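Local coordinates for protein UDP-N-Acetylenolpyruvylglucosamine Reductase (Thermus caldophilus, PDB 2GQT) that reduces UDP-N-acetylglucosamine enolpyruvate to UDP-N-acetylmuramate with FAD as cofactor, probably at the expense of NADPH, in bacterial cell wall formation, at residues G76-G79 with A80-L84; S97-E100 with G101-G104; G110-K114 with M115-T119; R211-E215 with R216-G220. One frame throughout, in Å; residues are numbered along the deposited sequence.

Interaction 1 (G76-G79 with A80-L84)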
loop_
_atom_site.group_PDB
_atom_site.type_symbol
_atom_site.label_atom_id
_atom_site.label_comp_id
_atom_site.label_asym_id
_atom_site.label_seq_id
_atom_site.Cartn_x
_atom_site.Cartn_y
_atom_site.Cartn_z
ATOM N N GLY A 76 20.618 0.334 -8.664
ATOM C CA GLY A 76 21.159 1.069 -7.524
ATOM C C GLY A 76 20.078 1.359 -6.505
ATOM O O GLY A 76 19.251 0.501 -6.206
ATOM N N TRP A 77 20.091 2.570 -5.964
ATOM C CA TRP A 77 19.102 2.937 -4.964
ATOM C C TRP A 77 17.804 3.391 -5.604
ATOM O O TRP A 77 17.801 4.098 -6.628
ATOM C CB TRP A 77 19.662 4.007 -4.030
ATOM C CG TRP A 77 20.672 3.442 -3.073
ATOM C CD1 TRP A 77 22.031 3.443 -3.213
ATOM C CD2 TRP A 77 20.391 2.746 -1.855
ATOM N NE1 TRP A 77 22.613 2.805 -2.143
ATOM C CE2 TRP A 77 21.629 2.367 -1.296
ATOM C CE3 TRP A 77 19.207 2.415 -1.175
ATOM C CZ2 TRP A 77 21.721 1.683 -0.075
ATOM C CZ3 TRP A 77 19.297 1.730 0.031
ATOM C CH2 TRP A 77 20.543 1.361 0.559
ATOM N N VAL A 78 16.706 2.967 -4.981
ATOM C CA VAL A 78 15.364 3.239 -5.450
ATOM C C VAL A 78 14.629 3.976 -4.335
ATOM O O VAL A 78 14.469 3.446 -3.241
ATOM C CB VAL A 78 14.635 1.908 -5.799
ATOM C CG1 VAL A 78 13.158 2.122 -6.090
ATOM C CG2 VAL A 78 15.325 1.203 -6.968
ATOM N N GLY A 79 14.201 5.202 -4.585
ATOM C CA GLY A 79 13.524 5.987 -3.563
ATOM C C GLY A 79 12.204 5.382 -3.119
ATOM O O GLY A 79 11.476 4.817 -3.922
ATOM N N ALA A 80 11.895 5.506 -1.830
ATOM C CA ALA A 80 10.683 4.893 -1.285
ATOM C C ALA A 80 9.386 5.538 -1.759
ATOM O O ALA A 80 8.325 4.921 -1.667
ATOM C CB ALA A 80 10.737 4.878 0.219
ATOM N N GLY A 81 9.468 6.780 -2.238
ATOM C CA GLY A 81 8.305 7.459 -2.810
ATOM C C GLY A 81 7.996 7.066 -4.243
ATOM O O GLY A 81 6.979 7.490 -4.787
ATOM N N THR A 82 8.865 6.267 -4.854
ATOM C CA THR A 82 8.651 5.750 -6.200
ATOM C C THR A 82 7.464 4.790 -6.198
ATOM O O THR A 82 7.312 3.997 -5.258
ATOM C CB THR A 82 9.910 5.006 -6.709
ATOM O OG1 THR A 82 11.060 5.845 -6.552
ATOM C CG2 THR A 82 9.768 4.587 -8.171
ATOM N N LEU A 83 6.635 4.841 -7.240
ATOM C CA LEU A 83 5.517 3.914 -7.363
ATOM C C LEU A 83 5.967 2.528 -7.790
ATOM O O LEU A 83 6.679 2.369 -8.796
ATOM C CB LEU A 83 4.458 4.460 -8.320
ATOM C CG LEU A 83 3.614 5.582 -7.702
ATOM C CD1 LEU A 83 2.915 6.384 -8.796
ATOM C CD2 LEU A 83 2.623 5.039 -6.670
ATOM N N LEU A 84 5.543 1.521 -7.027
ATOM C CA LEU A 84 5.838 0.147 -7.360
ATOM C C LEU A 84 5.354 -0.235 -8.786
ATOM O O LEU A 84 6.079 -0.907 -9.520
ATOM C CB LEU A 84 5.291 -0.789 -6.272
ATOM C CG LEU A 84 5.655 -2.268 -6.427
ATOM C CD1 LEU A 84 7.172 -2.484 -6.419
ATOM C CD2 LEU A 84 4.989 -3.055 -5.308
#

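Interaction 2 (S97-E100 with G101-G104)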
loop_
_atom_site.group_PDB
_atom_site.type_symbol
_atom_site.label_atom_id
_atom_site.label_comp_id
_atom_site.label_asym_id
_atom_site.label_seq_id
_atom_site.Cartn_x
_atom_site.Cartn_y
_atom_site.Cartn_z
ATOM N N SER A 97 14.296 -9.443 -13.886
ATOM C CA SER A 97 13.257 -10.242 -13.267
ATOM C C SER A 97 13.317 -10.147 -11.743
ATOM O O SER A 97 14.393 -10.017 -11.152
ATOM C CB SER A 97 13.411 -11.689 -13.726
ATOM O OG SER A 97 12.445 -12.539 -13.150
ATOM N N GLY A 98 12.154 -10.201 -11.106
ATOM C CA GLY A 98 12.088 -10.190 -9.653
ATOM C C GLY A 98 10.911 -9.414 -9.104
ATOM O O GLY A 98 10.591 -9.515 -7.922
ATOM N N LEU A 99 10.261 -8.627 -9.960
ATOM C CA LEU A 99 9.101 -7.844 -9.527
ATOM C C LEU A 99 7.777 -8.311 -10.126
ATOM O O LEU A 99 6.738 -7.732 -9.816
ATOM C CB LEU A 99 9.302 -6.353 -9.834
ATOM C CG LEU A 99 10.570 -5.664 -9.329
ATOM C CD1 LEU A 99 10.536 -4.203 -9.738
ATOM C CD2 LEU A 99 10.739 -5.783 -7.819
ATOM N N GLU A 100 7.802 -9.345 -10.971
ATOM C CA GLU A 100 6.609 -9.728 -11.725
ATOM C C GLU A 100 5.418 -10.049 -10.823
ATOM O O GLU A 100 4.272 -9.739 -11.159
ATOM C CB GLU A 100 6.882 -10.919 -12.643
ATOM C CG GLU A 100 7.989 -10.726 -13.653
ATOM C CD GLU A 100 9.311 -11.299 -13.193
ATOM O OE1 GLU A 100 9.635 -11.160 -12.000
ATOM O OE2 GLU A 100 10.025 -11.900 -14.028
ATOM N N GLY A 101 5.696 -10.679 -9.686
ATOM C CA GLY A 101 4.655 -11.065 -8.744
ATOM C C GLY A 101 4.015 -9.911 -7.997
ATOM O O GLY A 101 3.065 -10.106 -7.245
ATOM N N LEU A 102 4.537 -8.703 -8.215
ATOM C CA LEU A 102 4.020 -7.503 -7.553
ATOM C C LEU A 102 3.153 -6.671 -8.498
ATOM O O LEU A 102 2.680 -5.607 -8.119
ATOM C CB LEU A 102 5.181 -6.672 -6.990
ATOM C CG LEU A 102 6.177 -7.462 -6.133
ATOM C CD1 LEU A 102 7.340 -6.592 -5.713
ATOM C CD2 LEU A 102 5.505 -8.098 -4.911
ATOM N N LEU A 103 2.943 -7.158 -9.720
ATOM C CA LEU A 103 2.029 -6.496 -10.644
ATOM C C LEU A 103 0.639 -6.384 -10.038
ATOM O O LEU A 103 0.122 -7.336 -9.437
ATOM C CB LEU A 103 1.966 -7.260 -11.972
ATOM C CG LEU A 103 1.072 -6.704 -13.088
ATOM C CD1 LEU A 103 1.588 -5.355 -13.599
ATOM C CD2 LEU A 103 0.985 -7.685 -14.240
ATOM N N GLY A 104 0.033 -5.212 -10.205
ATOM C CA GLY A 104 -1.328 -4.996 -9.734
ATOM C C GLY A 104 -1.429 -4.475 -8.314
ATOM O O GLY A 104 -2.534 -4.266 -7.813
HETATM O O HOH W 1 7.839 -11.433 -7.775
#

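Interaction 3 (G110-K114 with M115-T119). With FAD (flavin-adenine dinucleotide), chain C.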
loop_
_atom_site.group_PDB
_atom_site.type_symbol
_atom_site.label_atom_id
_atom_site.label_comp_id
_atom_site.label_asym_id
_atom_site.label_seq_id
_atom_site.Cartn_x
_atom_site.Cartn_y
_atom_site.Cartn_z
ATOM N N GLY A 110 7.781 2.407 -0.277
ATOM C CA GLY A 110 7.807 2.404 1.184
ATOM C C GLY A 110 6.609 1.680 1.785
ATOM O O GLY A 110 6.736 0.965 2.784
ATOM N N GLY A 111 5.432 1.893 1.204
ATOM C CA GLY A 111 4.211 1.219 1.639
ATOM C C GLY A 111 4.248 -0.273 1.369
ATOM O O GLY A 111 3.742 -1.067 2.168
ATOM N N ALA A 112 4.840 -0.658 0.240
ATOM C CA ALA A 112 4.995 -2.068 -0.103
ATOM C C ALA A 112 5.946 -2.765 0.873
ATOM O O ALA A 112 5.746 -3.931 1.206
ATOM C CB ALA A 112 5.502 -2.218 -1.525
ATOM N N VAL A 113 6.988 -2.067 1.315
ATOM C CA VAL A 113 7.883 -2.606 2.343
ATOM C C VAL A 113 7.152 -2.709 3.689
ATOM O O VAL A 113 7.163 -3.769 4.329
ATOM C CB VAL A 113 9.164 -1.748 2.483
ATOM C CG1 VAL A 113 9.978 -2.189 3.703
ATOM C CG2 VAL A 113 10.003 -1.809 1.216
ATOM N N LYS A 114 6.502 -1.629 4.114
ATOM C CA LYS A 114 5.812 -1.634 5.405
ATOM C C LYS A 114 4.800 -2.781 5.485
ATOM O O LYS A 114 4.702 -3.459 6.515
ATOM C CB LYS A 114 5.114 -0.297 5.663
ATOM C CG LYS A 114 4.318 -0.247 6.969
ATOM C CD LYS A 114 5.205 -0.012 8.162
ATOM C CE LYS A 114 4.407 0.137 9.441
ATOM N NZ LYS A 114 5.363 0.256 10.592
ATOM N N MET A 115 4.069 -3.007 4.396
ATOM C CA MET A 115 2.999 -3.999 4.375
ATOM C C MET A 115 3.396 -5.295 3.692
ATOM O O MET A 115 2.524 -6.095 3.345
ATOM C CB MET A 115 1.756 -3.410 3.693
ATOM C CG MET A 115 1.193 -2.170 4.388
ATOM S SD MET A 115 0.937 -2.373 6.174
ATOM C CE MET A 115 -0.239 -3.728 6.215
ATOM N N ASN A 116 4.703 -5.486 3.489
ATOM C CA ASN A 116 5.252 -6.633 2.746
ATOM C C ASN A 116 4.303 -7.098 1.653
ATOM O O ASN A 116 3.869 -8.247 1.622
ATOM C CB ASN A 116 5.637 -7.793 3.676
ATOM C CG ASN A 116 6.551 -8.790 2.995
ATOM O OD1 ASN A 116 7.134 -8.494 1.943
ATOM N ND2 ASN A 116 6.692 -9.976 3.588
ATOM N N ALA A 117 3.990 -6.187 0.739
ATOM C CA ALA A 117 2.929 -6.446 -0.232
ATOM C C ALA A 117 3.284 -7.631 -1.114
ATOM O O ALA A 117 4.442 -7.804 -1.502
ATOM C CB ALA A 117 2.654 -5.214 -1.064
ATOM N N GLY A 118 2.283 -8.440 -1.440
ATOM C CA GLY A 118 2.539 -9.608 -2.258
ATOM C C GLY A 118 1.321 -10.317 -2.791
ATOM O O GLY A 118 0.177 -9.931 -2.525
ATOM N N THR A 119 1.598 -11.343 -3.586
ATOM C CA THR A 119 0.591 -12.190 -4.214
ATOM C C THR A 119 1.049 -13.637 -4.032
ATOM O O THR A 119 2.075 -13.886 -3.395
ATOM C CB THR A 119 0.476 -11.877 -5.716
ATOM O OG1 THR A 119 1.704 -12.232 -6.367
ATOM C CG2 THR A 119 0.165 -10.398 -5.958
HETATM P PA FAD C . -0.412 3.410 2.283
HETATM O O1A FAD C . -1.755 2.834 2.118
HETATM O O2A FAD C . -0.171 4.839 1.982
HETATM O O5B FAD C . 0.139 3.142 3.747
HETATM C C5B FAD C . 0.049 1.824 4.301
HETATM C C4B FAD C . 0.933 1.718 5.524
HETATM O O4B FAD C . 2.306 1.876 5.113
HETATM C C3B FAD C . 0.675 2.796 6.587
HETATM O O3B FAD C . 0.964 2.224 7.864
HETATM C C2B FAD C . 1.712 3.854 6.234
HETATM O O2B FAD C . 2.057 4.666 7.355
HETATM C C1B FAD C . 2.888 2.982 5.848
HETATM N N9A FAD C . 3.895 3.621 4.975
HETATM C C8A FAD C . 3.690 4.135 3.751
HETATM N N7A FAD C . 4.849 4.596 3.276
HETATM C C5A FAD C . 5.799 4.349 4.185
HETATM C C6A FAD C . 7.172 4.605 4.277
HETATM N N6A FAD C . 7.868 5.197 3.297
HETATM N N1A FAD C . 7.824 4.213 5.390
HETATM C C2A FAD C . 7.176 3.614 6.399
HETATM N N3A FAD C . 5.871 3.362 6.371
HETATM C C4A FAD C . 5.184 3.733 5.273
HETATM N N1 FAD C . -1.674 -5.603 -1.113
HETATM C C2 FAD C . -0.980 -6.786 -1.251
HETATM O O2 FAD C . -0.209 -7.145 -0.373
HETATM N N3 FAD C . -1.181 -7.582 -2.375
HETATM C C4 FAD C . -2.051 -7.206 -3.391
HETATM O O4 FAD C . -2.195 -7.934 -4.379
HETATM C C4X FAD C . -2.740 -6.003 -3.248
HETATM N N5 FAD C . -3.630 -5.592 -4.237
HETATM C C5X FAD C . -4.267 -4.350 -4.114
HETATM C C6 FAD C . -5.104 -3.915 -5.142
HETATM C C7 FAD C . -5.744 -2.682 -5.062
HETATM C C7M FAD C . -6.649 -2.220 -6.211
HETATM C C8 FAD C . -5.545 -1.882 -3.932
HETATM C C8M FAD C . -6.246 -0.521 -3.822
HETATM C C9 FAD C . -4.716 -2.321 -2.902
HETATM C C9A FAD C . -4.069 -3.554 -2.979
HETATM N N10 FAD C . -3.229 -4.008 -1.948
HETATM C C10 FAD C . -2.548 -5.213 -2.110
HETATM C "C1'" FAD C . -3.061 -3.256 -0.676
HETATM C "C2'" FAD C . -1.979 -2.168 -0.776
HETATM O "O2'" FAD C . -1.713 -1.834 -2.153
HETATM C "C3'" FAD C . -0.664 -2.591 -0.120
HETATM O "O3'" FAD C . -0.874 -2.825 1.279
HETATM C "C4'" FAD C . 0.440 -1.546 -0.334
HETATM O "O4'" FAD C . 1.689 -2.085 0.102
HETATM C "C5'" FAD C . 0.182 -0.229 0.395
HETATM O "O5'" FAD C . 1.172 0.695 -0.060
HETATM P P FAD C . 0.831 2.254 -0.102
HETATM O O1P FAD C . 2.056 2.935 -0.563
HETATM O O2P FAD C . -0.451 2.516 -0.790
HETATM O O3P FAD C . 0.680 2.518 1.475
#

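Interaction 4 (R211-E215 with R216-G220)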
loop_
_atom_site.group_PDB
_atom_site.type_symbol
_atom_site.label_atom_id
_atom_site.label_comp_id
_atom_site.label_asym_id
_atom_site.label_seq_id
_atom_site.Cartn_x
_atom_site.Cartn_y
_atom_site.Cartn_z
ATOM N N ARG A 211 -14.526 -15.560 -1.223
ATOM C CA ARG A 211 -15.421 -16.697 -1.433
ATOM C C ARG A 211 -16.440 -16.826 -0.299
ATOM O O ARG A 211 -17.624 -17.061 -0.559
ATOM C CB ARG A 211 -14.624 -17.996 -1.605
ATOM C CG ARG A 211 -15.335 -19.053 -2.436
ATOM C CD ARG A 211 -14.406 -20.197 -2.827
ATOM N NE ARG A 211 -13.172 -19.715 -3.439
ATOM C CZ ARG A 211 -11.950 -19.940 -2.959
ATOM N NH1 ARG A 211 -11.775 -20.667 -1.861
ATOM N NH2 ARG A 211 -10.895 -19.448 -3.590
ATOM N N LEU A 212 -15.989 -16.653 0.947
ATOM C CA LEU A 212 -16.888 -16.704 2.107
ATOM C C LEU A 212 -17.966 -15.627 2.016
ATOM O O LEU A 212 -19.144 -15.905 2.219
ATOM C CB LEU A 212 -16.132 -16.565 3.438
ATOM C CG LEU A 212 -15.348 -17.770 3.980
ATOM C CD1 LEU A 212 -14.448 -17.325 5.129
ATOM C CD2 LEU A 212 -16.259 -18.916 4.429
ATOM N N ILE A 213 -17.551 -14.404 1.697
ATOM C CA ILE A 213 -18.478 -13.282 1.586
ATOM C C ILE A 213 -19.477 -13.535 0.451
ATOM O O ILE A 213 -20.677 -13.322 0.628
ATOM C CB ILE A 213 -17.713 -11.948 1.425
ATOM C CG1 ILE A 213 -16.972 -11.611 2.731
ATOM C CG2 ILE A 213 -18.657 -10.807 1.042
ATOM C CD1 ILE A 213 -15.868 -10.550 2.587
ATOM N N ASP A 214 -18.975 -14.015 -0.686
ATOM C CA ASP A 214 -19.812 -14.418 -1.826
ATOM C C ASP A 214 -20.866 -15.461 -1.439
ATOM O O ASP A 214 -22.056 -15.256 -1.697
ATOM C CB ASP A 214 -18.941 -14.937 -2.984
ATOM C CG ASP A 214 -19.685 -14.998 -4.326
ATOM O OD1 ASP A 214 -19.085 -15.501 -5.299
ATOM O OD2 ASP A 214 -20.845 -14.540 -4.422
ATOM N N GLU A 215 -20.437 -16.563 -0.809
ATOM C CA GLU A 215 -21.362 -17.657 -0.428
ATOM C C GLU A 215 -22.421 -17.187 0.558
ATOM O O GLU A 215 -23.524 -17.723 0.585
ATOM C CB GLU A 215 -20.623 -18.884 0.143
ATOM C CG GLU A 215 -21.502 -20.157 0.344
ATOM C CD GLU A 215 -22.379 -20.118 1.605
ATOM O OE1 GLU A 215 -23.516 -20.650 1.577
ATOM O OE2 GLU A 215 -21.943 -19.548 2.623
ATOM N N ARG A 216 -22.074 -16.197 1.376
ATOM C CA ARG A 216 -23.019 -15.627 2.328
ATOM C C ARG A 216 -23.975 -14.620 1.686
ATOM O O ARG A 216 -24.838 -14.068 2.362
ATOM C CB ARG A 216 -22.289 -14.991 3.512
ATOM C CG ARG A 216 -21.434 -15.965 4.303
ATOM C CD ARG A 216 -22.182 -17.254 4.634
ATOM N NE ARG A 216 -21.373 -18.131 5.468
ATOM C CZ ARG A 216 -21.187 -17.945 6.769
ATOM N NH1 ARG A 216 -21.774 -16.928 7.390
ATOM N NH2 ARG A 216 -20.418 -18.782 7.451
ATOM N N GLY A 217 -23.815 -14.394 0.384
ATOM C CA GLY A 217 -24.731 -13.549 -0.374
ATOM C C GLY A 217 -24.555 -12.061 -0.129
ATOM O O GLY A 217 -25.451 -11.261 -0.421
ATOM N N LEU A 218 -23.393 -11.666 0.380
ATOM C CA LEU A 218 -23.226 -10.283 0.829
ATOM C C LEU A 218 -22.834 -9.297 -0.270
ATOM O O LEU A 218 -22.925 -8.095 -0.068
ATOM C CB LEU A 218 -22.271 -10.207 2.027
ATOM C CG LEU A 218 -22.628 -11.102 3.219
ATOM C CD1 LEU A 218 -21.633 -10.899 4.357
ATOM C CD2 LEU A 218 -24.066 -10.885 3.705
ATOM N N LYS A 219 -22.426 -9.796 -1.434
ATOM C CA LYS A 219 -22.164 -8.906 -2.568
ATOM C C LYS A 219 -23.383 -8.036 -2.826
ATOM O O LYS A 219 -24.526 -8.519 -2.767
ATOM C CB LYS A 219 -21.801 -9.687 -3.824
ATOM C CG LYS A 219 -20.474 -10.413 -3.697
ATOM C CD LYS A 219 -20.268 -11.436 -4.794
ATOM C CE LYS A 219 -19.506 -10.855 -5.955
ATOM N NZ LYS A 219 -19.434 -11.766 -7.134
ATOM N N GLY A 220 -23.141 -6.753 -3.078
ATOM C CA GLY A 220 -24.219 -5.821 -3.369
ATOM C C GLY A 220 -24.862 -5.115 -2.190
ATOM O O GLY A 220 -25.651 -4.194 -2.389
HETATM O O HOH W 2 -19.469 -18.602 3.353
HETATM O O HOH W 3 -22.892 -12.603 -2.761
#

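Interaction 1 (G76-G79 with A80-L84)
Thr82 grips the carbonyl oxygen of Gly79 twice, through its backbone and through its side chain. The amide bond, Thr82 N to Gly79 O, is 3.1 Å long with an N-H...O angle of 157°, and its donor stands well above the carbonyl plane. The hydroxyl donates to the same acceptor, Thr82 OG1 lying 2.9 Å from Gly79 O, and is tilted less from that plane. Both donors approach from one face of the carbonyl. The torsion of Thr82 (chi1 -52°) sets OG1 beside its own backbone N, which is what lets the two donors converge; OG1 also makes a weak hydrogen bond with Gln70 O.

Other contact is lighter. A methyl of Val78, CG1, comes loosely to 4.3 Å from the hydroxyl oxygen Thr82 OG1, and both side chains pack on Tyr72 and on Leu87 of the helix 84-93. The methyl of Ala80 points away from Gly79 and packs on Val162, on the strand 161-171 that also pairs with Val78.

Val78 to Thr82 are buried. Gly79 to Thr82 form a type I beta turn, closed by the Thr82 amide, which turns the chain out of the strand 77-79 towards Leu83, the N-cap of the helix 84-93 in the FAD-binding domain.

Interaction 2 (S97-E100 with G101-G104)
Leu99 and Leu102 meet through one branch each, Leu99 CD2 lying 4.1 Å from Leu102 CD1, and the two chains cross at a slant. In both residues the first torsion (chi1 -53° in Leu99, -51° in Leu102) sets the branches beside the backbone N, bringing these two methyls together, and Leu99 also packs on Leu87 and Ala91 of the helix 84-93. The backbone of the 3-10 turn sets their spacing: Leu102 N bonds to Leu99 O at 2.9 Å, and Leu103 N to Glu100 O at 3.2 Å.

Glu100 starts away from the following residues and doubles back, bent at chi2 (97°), so that its carboxylate lies over the chain that precedes it. Ser97 OG donates to the syn lone pair of Glu100 OE2 at 2.7 Å, while Gly98 N meets Glu100 OE1 at 2.8 Å from above the carboxylate plane. Glu100 OE2 also makes a salt bridge with Arg180 of the helix 174-187. An alanine here would lose all three bonds, and is likely to leave Arg180 without its mate and Ser97 OG free to turn.

With each carboxylate oxygen engaged, the buried charge is probably well compensated, and the turn is pinned to the helix 174-187 by charge and to the helix 84-93 by leucines.

Interaction 3 (G110-K114 with M115-T119)
Ala112 and Ala117 touch through their methyls, CB to CB 4.2 Å, and both lie by FAD O4'; the methyl of Ala117 rests 3.5 Å from both FAD O2 and FAD O4'. Gly118 grips the pyrimidine side of the isoalloxazine twice: its N donates to FAD O2 at 3.0 Å, and FAD N3 donates to Gly118 O at 2.7 Å in an almost straight bond (178°). Gly110, Gly111, Ala112, Lys114 and Met115 line the rest of the cofactor. FAD O4' gives a weak bond to Gly111 O. Lys114 lays its aliphatic part along the adenosine ribose, CG being 3.5 Å from FAD O4B; with CG anti to the backbone N (chi1 177°) and a bend at chi2, the chain runs past the ribose, CD nearing the adenine at N3A. Close approach needs glycine at two places, since a CB on Gly110 would clash with FAD N6A and one on Gly111 with FAD O1P.

Behind these contacts, the helix end fixes where Ala117 and Gly118 come. Ala117 N bonds to Ala112 O at 2.9 Å in the carbonyl plane, and Asn116 N to Val113 O at 3.1 Å from above the Val113 carbonyl plane. Further out, Asn116 ND2 binds Gly150 O and Glu123 OE1, and OD1 takes Ala125 N. The Asn116 side chain also touches Arg152, probably an active-site residue.

Asn116, with positive phi, is the C' residue of a Schellman motif, which ends the helix 109-114 at the FAD pocket.

Interaction 4 (R211-E215 with R216-G220)
Leu212 O accepts two bonds: Arg216 N donates to it at 3.1 Å, and a water donates to it at 2.9 Å. That same water also donates to Glu215 OE2, and accepts a weak bond from Arg216 NE, so it links the helix-end carbonyl to both charged side chains. Directly, Glu215 OE2 makes a salt bridge with Arg216 NE, 3.2 Å away, meeting the guanidinium at its edge and near its plane. The carboxylate is nevertheless turned 76° from the guanidinium plane, so the groups do not pair flat. Arg216 NH1 has a further, weak partner in Glu257 O.

On the other flank Lys219 folds back over Asp214. Bent at chi3 (94°), its chain brings CD to 3.2 Å from Asp214 OD2; Lys219 NZ stays 4.1 Å from that oxygen, too far for a salt bridge, and has a weak bond to Leu230 O. An alanine in its place would probably leave Asp214 without the nearby positive charge and uncover one side of its carboxylate. On the buried side, Ile213 CG2 packs crosswise on Leu218 CB, and both reach Ile228.

Leu218 N bonds to Ile213 O and Gly217 N to Asp214 O; with the positive phi of Gly217 these make a Schellman motif, ending the helix 209-215 in the C-terminal domain.

Going from the N terminus, the four contacts follow one another in series, each closing a short local turn, and none nests in or crosses another. Interaction 1 turns the chain from strand 77-79 into the helix 84-93; interaction 2 leads out of strand 96-97, and interaction 3 ends the helix 109-114. These three touch one another within the FAD-binding domain. Leu84 packs on both Leu102 and Ala112, Ala80 O probably bonds to Gly110 N, and Gly101 O to Thr119 OG1, tying strand, turn and helix end together along the FAD site. Interaction 4 stands apart in the C-terminal domain, its nearest atoms about 13 Å from interaction 3.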